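Local coordinates for periplasmic oligopeptide-binding protein (Burkholderia pseudomallei, PDB 3ZS6) that binds peptides in the periplasm and probably hands them to an ABC transporter for uptake into the cell, at residues G46-G51 and F145-A150; Q54-K59 and W64-R69; M391-R394 and K398-I401. One frame throughout, in Å; residues are numbered along the deposited sequence. Where two conformers were deposited one is given.

From the N terminus, residues 46-51 lead into strand 48-60, the first arm of the hairpin it forms with strand 63-68. Contact 2 closes that hairpin, pairing 54-59 with 64-69. Contact 1 closes a much longer loop, bringing 145-150 back against 46-51 and tying the short helix 145-148 to the hairpin's sheet, so contact 2 nests inside it. Their centres are about 11 Å apart and they touch: Pro146 packs on Trp56 and Trp64, and Arg69 probably hydrogen-bonds Gly51. Contact 3 follows in series, closing the short turn between helix 387-395 and strand 401-407. It lies on the opposite side of the chain's centre, its centre about 32 Å from that of contact 1.

Contact 1. Residues G46-G51 and F145-A150; sequences GAVVPG and FPELTA
Val48 carries the contact from the 46-51 side, meeting Pro146 and Glu147 with its two methyl groups; the nearest CA atoms, those of Val48 and Glu147, are 6.2 Å apart. Just before it, the Ala47 amide is held by Asp43 and Ser45, consistent with a held turn before the strand. At Val48 itself the CB points toward 145-150, and a chi1 of -174° splits the branches between two targets. CG2, opposite the carbonyl carbon, comes to 3.4 Å from CG of Glu147, the two side chains crossing at about a right angle. CG1 lies near the backbone of Pro146, 4.2 Å from its O, and 4.5 Å from its CB. No hydrogen bond joins the segments, and the 128 Å² of buried surface fits a small apolar contact. The Pro146 carbonyl is occupied within its own turn, where Thr149 OG1 donates to Pro146 O at 2.7 Å. Glu147 meets Val48 through CG, while its OE1 accepts from the backbone N of Asn411. Beyond Val48, the backbones of Val49 and Gly51 pair with Arg41 of strand 40-42 and with Leu39 just before that strand. The short helix 145-148 thus lies against one face of the sheet: Pro146 reaches Trp56 and Trp64 of strands 48-60 and 63-68, while Thr149 and Ala150 touch strand 40-42.

Contact 2. Residues Q54-K59 and W64-R69; sequences QAWEHK and WIFKLR
Lys67 and Ala55 define the backbone pairing: Lys67 N donates to Ala55 O at 2.8 Å, and the Glu57 and Ile65 amides bond each other's carbonyls, Ile65 N to Glu57 O being the straighter. The strands run antiparallel, their axes 164° apart. At the far end Gln54 N donates to Lys67 O at 2.8 Å, and Ala55 N makes a weak bond to the same oxygen; two residues facing one constitute a classic beta bulge.

Aromatic packing covers the face bearing Trp56, His58, Trp64 and Phe66. The His58 imidazole lies in an offset stack over the six-membered ring of Trp64, centroids 4.1 Å apart and planes 5° apart. A chi1 of -162° swings the imidazole over that ring, and His58 CB adds a CH-pi contact 3.6 Å from the same ring centroid. Trp56 meets Phe66 less regularly: its CB sits 3.5 Å from Phe66 CD2, with the rings inclined obliquely.

At the bulge, aliphatic packing puts Gln54 CB over one face of the Arg69 guanidinium, 4.0 Å from NH2; Trp201 adds a cation-pi contact to Arg69.

Polar side-chain contacts are sparser. One water receives weak bonds from His58 NE2 and Trp64 NE1, though the stronger partner of His58 NE2 is Pro61 O. Arg69 NH2 bonds Gly51 O.

The hairpin therefore has unlike faces. Its aromatic face receives Phe145 and Pro146 of helix 145-148, whereas Ala55, Glu57, Ile65 and Lys67 turn to the other side. Stacking on Trp64 and the bond to Pro61 would be expected to restrict rotation of the His58 ring, and NE2 probably carries a proton, since both Pro61 O and, weakly, the water accept from it.

Contact 3. Residues M391-R394 and K398-I401; sequences MKQR and KVQI
Gln393 and Val399 cross at about a right angle, the glutamine leaving the helix as an extended chain and the valine pointing its methyls at it. Val399 CB points toward helix 387-395, and its chi1 of -74° places CG1 opposite the carbonyl carbon, where it meets Gln393: CG1 is 3.8 Å from Gln393 CB and 3.3 Å from Gln393 OE1. The second methyl, CG2, falls between the backbone N and carbonyl carbon and turns instead to the helix backbone, 3.9 Å from Gln393 O, and to the next side chain, 4.0 Å from Arg394 CG. One valine thus fits against two successive helix residues.

At the amide end of Gln393, OE1 is buried by this contact and has no hydrogen-bonding partner in the model, which probably carries an energetic cost.

Arg394 meets Val399 obliquely through CG, its CB pointing away from 398-401. Beyond CG the chain bends and NH1 donates to Arg403 O; the NE contact with Asp404 is a long, weak ion pair. Lys398 contributes mainly backbone: its N donates to Gln393 O at 2.9 Å with an N-H...O angle of 157°, while its extended side chain leads away from the helix.

Lys398 N to Gln393 O is an i+5 to i bond, of the kind found in Schellman helix ends, though this bond alone does not establish the full motif; it lies where helix 387-395 gives way to the turn before strand 401-407. Val399 also packs on Thr354 and Tyr265, tying the turn to the mixed sheet, while Met391 and Arg394 touch apolar side chains of the bound peptide, placing this helix end beside the peptide-binding site of the protein.

Contact 1. Residues G46-G51 and F145-A150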
loop_
_atom_site.group_PDB
_atom_site.type_symbol
_atom_site.label_atom_id
_atom_site.label_comp_id
_atom_site.label_asym_id
_atom_site.label_seq_id
_atom_site.Cartn_x
_atom_site.Cartn_y
_atom_site.Cartn_z
ATOM N N GLY A 46 8.683 10.905 7.873
ATOM C CA GLY A 46 7.740 9.868 8.253
ATOM C C GLY A 46 6.866 10.285 9.427
ATOM O O GLY A 46 6.008 9.523 9.875
ATOM N N ALA A 47 7.080 11.500 9.927
ATOM C CA ALA A 47 6.283 12.019 11.039
ATOM C C ALA A 47 4.874 12.435 10.599
ATOM O O ALA A 47 4.667 12.902 9.471
ATOM C CB ALA A 47 7.000 13.188 11.710
ATOM N N VAL A 48 3.906 12.244 11.491
ATOM C CA VAL A 48 2.542 12.696 11.254
ATOM C C VAL A 48 2.458 14.173 11.621
ATOM O O VAL A 48 2.674 14.525 12.773
ATOM C CB VAL A 48 1.527 11.911 12.115
ATOM C CG1 VAL A 48 0.107 12.292 11.737
ATOM C CG2 VAL A 48 1.730 10.418 11.948
ATOM N N VAL A 49 2.157 15.032 10.649
ATOM C CA VAL A 49 2.100 16.480 10.898
ATOM C C VAL A 49 0.752 17.065 10.477
ATOM O O VAL A 49 -0.003 16.423 9.746
ATOM C CB VAL A 49 3.221 17.243 10.146
ATOM C CG1 VAL A 49 4.603 16.756 10.583
ATOM C CG2 VAL A 49 3.046 17.098 8.637
ATOM N N PRO A 50 0.448 18.294 10.935
ATOM C CA PRO A 50 -0.822 18.955 10.598
ATOM C C PRO A 50 -1.068 19.066 9.097
ATOM O O PRO A 50 -0.169 19.466 8.352
ATOM C CB PRO A 50 -0.661 20.360 11.200
ATOM C CG PRO A 50 0.294 20.165 12.346
ATOM C CD PRO A 50 1.263 19.099 11.866
ATOM N N GLY A 51 -2.269 18.689 8.665
ATOM C CA GLY A 51 -2.716 18.911 7.298
ATOM C C GLY A 51 -3.752 20.028 7.305
ATOM O O GLY A 51 -3.439 21.171 7.652
ATOM N N PHE A 145 -4.902 6.835 15.549
ATOM C CA PHE A 145 -5.871 7.171 14.518
ATOM C C PHE A 145 -5.429 8.292 13.570
ATOM O O PHE A 145 -5.714 8.239 12.376
ATOM C CB PHE A 145 -7.261 7.468 15.096
ATOM C CG PHE A 145 -8.304 7.664 14.034
ATOM C CD1 PHE A 145 -8.717 6.590 13.253
ATOM C CD2 PHE A 145 -8.825 8.923 13.768
ATOM C CE1 PHE A 145 -9.657 6.759 12.244
ATOM C CE2 PHE A 145 -9.767 9.103 12.762
ATOM C CZ PHE A 145 -10.182 8.011 11.989
ATOM N N PRO A 146 -4.732 9.314 14.089
ATOM C CA PRO A 146 -4.373 10.387 13.154
ATOM C C PRO A 146 -3.502 9.930 11.971
ATOM O O PRO A 146 -3.602 10.536 10.906
ATOM C CB PRO A 146 -3.638 11.401 14.046
ATOM C CG PRO A 146 -4.248 11.190 15.413
ATOM C CD PRO A 146 -4.483 9.689 15.495
ATOM N N GLU A 147 -2.685 8.892 12.146
ATOM C CA GLU A 147 -1.888 8.349 11.040
ATOM C C GLU A 147 -2.743 7.956 9.842
ATOM O O GLU A 147 -2.351 8.176 8.692
ATOM C CB GLU A 147 -1.083 7.121 11.485
ATOM C CG GLU A 147 0.192 7.439 12.227
ATOM C CD GLU A 147 0.990 6.192 12.576
ATOM O OE1 GLU A 147 1.605 5.590 11.664
ATOM O OE2 GLU A 147 1.012 5.825 13.766
ATOM N N LEU A 148 -3.897 7.349 10.115
ATOM C CA LEU A 148 -4.782 6.889 9.054
ATOM C C LEU A 148 -5.296 8.042 8.196
ATOM O O LEU A 148 -5.435 7.901 6.979
ATOM C CB LEU A 148 -5.967 6.092 9.627
ATOM C CG LEU A 148 -5.700 4.619 9.978
ATOM C CD1 LEU A 148 -4.735 4.499 11.147
ATOM C CD2 LEU A 148 -7.004 3.886 10.281
ATOM N N THR A 149 -5.588 9.172 8.840
ATOM C CA THR A 149 -6.174 10.326 8.165
ATOM C C THR A 149 -5.183 10.996 7.212
ATOM O O THR A 149 -5.556 11.887 6.451
ATOM C CB THR A 149 -6.676 11.388 9.187
ATOM O OG1 THR A 149 -5.553 12.081 9.752
ATOM C CG2 THR A 149 -7.472 10.730 10.305
ATOM N N ALA A 150 -3.921 10.576 7.251
ATOM C CA ALA A 150 -2.918 11.114 6.332
ATOM C C ALA A 150 -2.890 10.395 4.973
ATOM O O ALA A 150 -2.180 10.816 4.061
ATOM C CB ALA A 150 -1.523 11.101 6.979
#

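Contact 2. Residues Q54-K59 and W64-R69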
loop_
_atom_site.group_PDB
_atom_site.type_symbol
_atom_site.label_atom_id
_atom_site.label_comp_id
_atom_site.label_asym_id
_atom_site.label_seq_id
_atom_site.Cartn_x
_atom_site.Cartn_y
_atom_site.Cartn_z
ATOM N N GLN A 54 -5.145 21.702 12.139
ATOM C CA GLN A 54 -3.977 22.319 12.751
ATOM C C GLN A 54 -3.640 21.624 14.072
ATOM O O GLN A 54 -2.516 21.715 14.565
ATOM C CB GLN A 54 -4.179 23.827 12.946
ATOM C CG GLN A 54 -5.338 24.199 13.848
ATOM C CD GLN A 54 -5.456 25.697 14.057
ATOM O OE1 GLN A 54 -5.404 26.478 13.103
ATOM N NE2 GLN A 54 -5.601 26.109 15.313
ATOM N N ALA A 55 -4.609 20.904 14.628
ATOM C CA ALA A 55 -4.415 20.222 15.902
ATOM C C ALA A 55 -5.448 19.122 16.104
ATOM O O ALA A 55 -6.506 19.129 15.482
ATOM C CB ALA A 55 -4.473 21.230 17.062
ATOM N N TRP A 56 -5.131 18.166 16.971
ATOM C CA TRP A 56 -6.082 17.117 17.315
ATOM C C TRP A 56 -5.843 16.607 18.724
ATOM O O TRP A 56 -4.770 16.808 19.298
ATOM C CB TRP A 56 -6.029 15.959 16.313
ATOM C CG TRP A 56 -4.653 15.443 16.053
ATOM C CD1 TRP A 56 -3.926 14.600 16.844
ATOM C CD2 TRP A 56 -3.838 15.722 14.909
ATOM N NE1 TRP A 56 -2.705 14.343 16.269
ATOM C CE2 TRP A 56 -2.623 15.021 15.080
ATOM C CE3 TRP A 56 -4.009 16.508 13.765
ATOM C CZ2 TRP A 56 -1.591 15.077 14.147
ATOM C CZ3 TRP A 56 -2.980 16.558 12.831
ATOM C CH2 TRP A 56 -1.788 15.847 13.030
ATOM N N GLU A 57 -6.850 15.940 19.272
ATOM C CA GLU A 57 -6.799 15.495 20.651
ATOM C C GLU A 57 -7.605 14.211 20.816
ATOM O O GLU A 57 -8.717 14.096 20.297
ATOM C CB GLU A 57 -7.343 16.604 21.563
ATOM C CG GLU A 57 -7.171 16.352 23.050
ATOM C CD GLU A 57 -7.390 17.611 23.887
ATOM O OE1 GLU A 57 -6.997 18.711 23.443
ATOM O OE2 GLU A 57 -7.951 17.496 24.995
ATOM N N HIS A 58 -7.025 13.249 21.531
ATOM C CA HIS A 58 -7.689 11.994 21.861
ATOM C C HIS A 58 -8.512 12.186 23.139
ATOM O O HIS A 58 -8.039 11.917 24.246
ATOM C CB HIS A 58 -6.641 10.893 22.050
ATOM C CG HIS A 58 -7.193 9.507 21.960
ATOM N ND1 HIS A 58 -6.426 8.385 22.189
ATOM C CD2 HIS A 58 -8.436 9.060 21.663
ATOM C CE1 HIS A 58 -7.174 7.306 22.041
ATOM N NE2 HIS A 58 -8.398 7.688 21.722
ATOM N N LYS A 59 -9.727 12.700 22.980
ATOM C CA LYS A 59 -10.542 13.147 24.107
ATOM C C LYS A 59 -11.046 12.007 24.984
ATOM O O LYS A 59 -11.179 12.157 26.194
ATOM C CB LYS A 59 -11.715 13.993 23.613
ATOM C CG LYS A 59 -11.300 15.268 22.896
ATOM C CD LYS A 59 -11.072 16.411 23.869
ATOM C CE LYS A 59 -11.925 17.615 23.508
ATOM N NZ LYS A 59 -11.346 18.902 23.994
ATOM N N TRP A 64 -11.918 11.180 18.922
ATOM C CA TRP A 64 -10.888 12.135 18.508
ATOM C C TRP A 64 -11.510 13.459 18.057
ATOM O O TRP A 64 -12.556 13.480 17.407
ATOM C CB TRP A 64 -10.051 11.563 17.354
ATOM C CG TRP A 64 -9.130 10.440 17.742
ATOM C CD1 TRP A 64 -9.438 9.107 17.808
ATOM C CD2 TRP A 64 -7.748 10.552 18.106
ATOM N NE1 TRP A 64 -8.333 8.388 18.200
ATOM C CE2 TRP A 64 -7.282 9.249 18.384
ATOM C CE3 TRP A 64 -6.860 11.631 18.231
ATOM C CZ2 TRP A 64 -5.969 8.993 18.782
ATOM C CZ3 TRP A 64 -5.556 11.378 18.619
ATOM C CH2 TRP A 64 -5.121 10.066 18.888
ATOM N N ILE A 65 -10.856 14.565 18.399
ATOM C CA ILE A 65 -11.287 15.884 17.950
ATOM C C ILE A 65 -10.206 16.476 17.048
ATOM O O ILE A 65 -9.034 16.489 17.413
ATOM C CB ILE A 65 -11.521 16.842 19.144
ATOM C CG1 ILE A 65 -12.650 16.331 20.038
ATOM C CG2 ILE A 65 -11.844 18.253 18.656
ATOM C CD1 ILE A 65 -14.017 16.456 19.419
ATOM N N PHE A 66 -10.603 16.951 15.870
ATOM C CA PHE A 66 -9.682 17.623 14.956
ATOM C C PHE A 66 -10.103 19.079 14.798
ATOM O O PHE A 66 -11.249 19.375 14.450
ATOM C CB PHE A 66 -9.661 16.934 13.577
ATOM C CG PHE A 66 -9.081 15.539 13.596
ATOM C CD1 PHE A 66 -9.878 14.446 13.901
ATOM C CD2 PHE A 66 -7.744 15.325 13.308
ATOM C CE1 PHE A 66 -9.354 13.162 13.913
ATOM C CE2 PHE A 66 -7.208 14.042 13.320
ATOM C CZ PHE A 66 -8.016 12.959 13.626
ATOM N N LYS A 67 -9.179 19.989 15.068
ATOM C CA LYS A 67 -9.443 21.409 14.883
ATOM C C LYS A 67 -8.852 21.839 13.557
ATOM O O LYS A 67 -7.636 21.775 13.359
ATOM C CB LYS A 67 -8.847 22.235 16.028
ATOM C CG LYS A 67 -9.655 22.189 17.311
ATOM C CD LYS A 67 -11.063 22.760 17.124
ATOM C CE LYS A 67 -11.053 24.264 16.854
ATOM N NZ LYS A 67 -10.484 24.611 15.515
ATOM N N LEU A 68 -9.714 22.257 12.641
ATOM C CA LEU A 68 -9.264 22.640 11.308
ATOM C C LEU A 68 -8.762 24.085 11.282
ATOM O O LEU A 68 -9.264 24.948 12.010
ATOM C CB LEU A 68 -10.384 22.456 10.285
ATOM C CG LEU A 68 -11.155 21.137 10.300
ATOM C CD1 LEU A 68 -12.070 21.072 9.090
ATOM C CD2 LEU A 68 -10.207 19.928 10.333
ATOM N N ARG A 69 -7.757 24.345 10.454
ATOM C CA ARG A 69 -7.342 25.719 10.214
ATOM C C ARG A 69 -8.450 26.381 9.409
ATOM O O ARG A 69 -9.258 25.701 8.767
ATOM C CB ARG A 69 -6.011 25.772 9.460
ATOM C CG ARG A 69 -6.089 25.299 8.022
ATOM C CD ARG A 69 -4.699 25.158 7.406
ATOM N NE ARG A 69 -3.944 24.067 8.013
ATOM C CZ ARG A 69 -3.045 24.215 8.979
ATOM N NH1 ARG A 69 -2.764 25.425 9.473
ATOM N NH2 ARG A 69 -2.427 23.146 9.459
HETATM O O HOH W 1 -10.006 6.176 19.151
#

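Contact 3. Residues M391-R394 and K398-I401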
loop_
_atom_site.group_PDB
_atom_site.type_symbol
_atom_site.label_atom_id
_atom_site.label_comp_id
_atom_site.label_asym_id
_atom_site.label_seq_id
_atom_site.Cartn_x
_atom_site.Cartn_y
_atom_site.Cartn_z
ATOM N N MET A 391 -4.598 -5.788 -10.531
ATOM C CA MET A 391 -5.358 -5.444 -9.333
ATOM C C MET A 391 -6.809 -5.901 -9.442
ATOM O O MET A 391 -7.341 -6.502 -8.504
ATOM C CB MET A 391 -5.295 -3.944 -9.022
ATOM C CG MET A 391 -4.177 -3.555 -8.057
ATOM S SD MET A 391 -4.277 -1.850 -7.447
ATOM C CE MET A 391 -4.678 -0.974 -8.956
ATOM N N LYS A 392 -7.441 -5.627 -10.580
ATOM C CA LYS A 392 -8.825 -6.032 -10.804
ATOM C C LYS A 392 -8.958 -7.548 -10.806
ATOM O O LYS A 392 -9.878 -8.105 -10.205
ATOM C CB LYS A 392 -9.353 -5.451 -12.119
ATOM C CG LYS A 392 -9.475 -3.938 -12.111
ATOM C CD LYS A 392 -10.016 -3.406 -13.434
ATOM C CE LYS A 392 -10.105 -1.884 -13.428
ATOM N NZ LYS A 392 -10.684 -1.357 -14.696
ATOM N N GLN A 393 -8.037 -8.224 -11.486
ATOM C CA GLN A 393 -8.100 -9.682 -11.537
ATOM C C GLN A 393 -8.004 -10.323 -10.152
ATOM O O GLN A 393 -8.705 -11.291 -9.868
ATOM C CB GLN A 393 -7.033 -10.245 -12.476
ATOM C CG GLN A 393 -7.385 -10.076 -13.951
ATOM C CD GLN A 393 -6.296 -10.601 -14.868
ATOM O OE1 GLN A 393 -5.149 -10.766 -14.457
ATOM N NE2 GLN A 393 -6.654 -10.873 -16.118
ATOM N N ARG A 394 -7.141 -9.786 -9.293
ATOM C CA ARG A 394 -7.018 -10.307 -7.931
ATOM C C ARG A 394 -8.323 -10.099 -7.139
ATOM O O ARG A 394 -8.801 -11.014 -6.464
ATOM C CB ARG A 394 -5.803 -9.696 -7.210
ATOM C CG ARG A 394 -4.458 -10.111 -7.816
ATOM C CD ARG A 394 -3.249 -9.530 -7.073
ATOM N NE ARG A 394 -3.415 -8.124 -6.694
ATOM C CZ ARG A 394 -2.430 -7.229 -6.603
ATOM N NH1 ARG A 394 -1.177 -7.568 -6.907
ATOM N NH2 ARG A 394 -2.704 -5.977 -6.210
ATOM N N LYS A 398 -9.797 -13.811 -10.676
ATOM C CA LYS A 398 -9.609 -14.332 -12.034
ATOM C C LYS A 398 -8.173 -14.786 -12.317
ATOM O O LYS A 398 -7.805 -15.073 -13.462
ATOM C CB LYS A 398 -10.070 -13.300 -13.064
ATOM C CG LYS A 398 -11.572 -13.069 -13.000
ATOM C CD LYS A 398 -12.052 -12.039 -13.997
ATOM C CE LYS A 398 -13.553 -11.837 -13.847
ATOM N NZ LYS A 398 -14.114 -11.011 -14.942
ATOM N N VAL A 399 -7.369 -14.847 -11.260
ATOM C CA VAL A 399 -6.003 -15.346 -11.338
ATOM C C VAL A 399 -5.832 -16.353 -10.204
ATOM O O VAL A 399 -6.528 -16.266 -9.191
ATOM C CB VAL A 399 -4.974 -14.192 -11.198
ATOM C CG1 VAL A 399 -4.927 -13.352 -12.480
ATOM C CG2 VAL A 399 -5.317 -13.306 -10.001
ATOM N N GLN A 400 -4.917 -17.302 -10.373
ATOM C CA GLN A 400 -4.741 -18.390 -9.410
ATOM C C GLN A 400 -3.597 -18.098 -8.443
ATOM O O GLN A 400 -3.768 -18.124 -7.229
ATOM C CB GLN A 400 -4.465 -19.705 -10.145
ATOM C CG GLN A 400 -5.638 -20.226 -10.944
ATOM C CD GLN A 400 -5.320 -21.538 -11.628
ATOM O OE1 GLN A 400 -4.429 -21.605 -12.481
ATOM N NE2 GLN A 400 -6.034 -22.598 -11.244
ATOM N N ILE A 401 -2.422 -17.848 -9.003
ATOM C CA ILE A 401 -1.274 -17.396 -8.236
ATOM C C ILE A 401 -0.881 -16.077 -8.868
ATOM O O ILE A 401 -0.808 -15.980 -10.094
ATOM C CB ILE A 401 -0.094 -18.378 -8.345
ATOM C CG1 ILE A 401 -0.537 -19.795 -7.959
ATOM C CG2 ILE A 401 1.067 -17.902 -7.492
ATOM C CD1 ILE A 401 0.579 -20.837 -8.008
#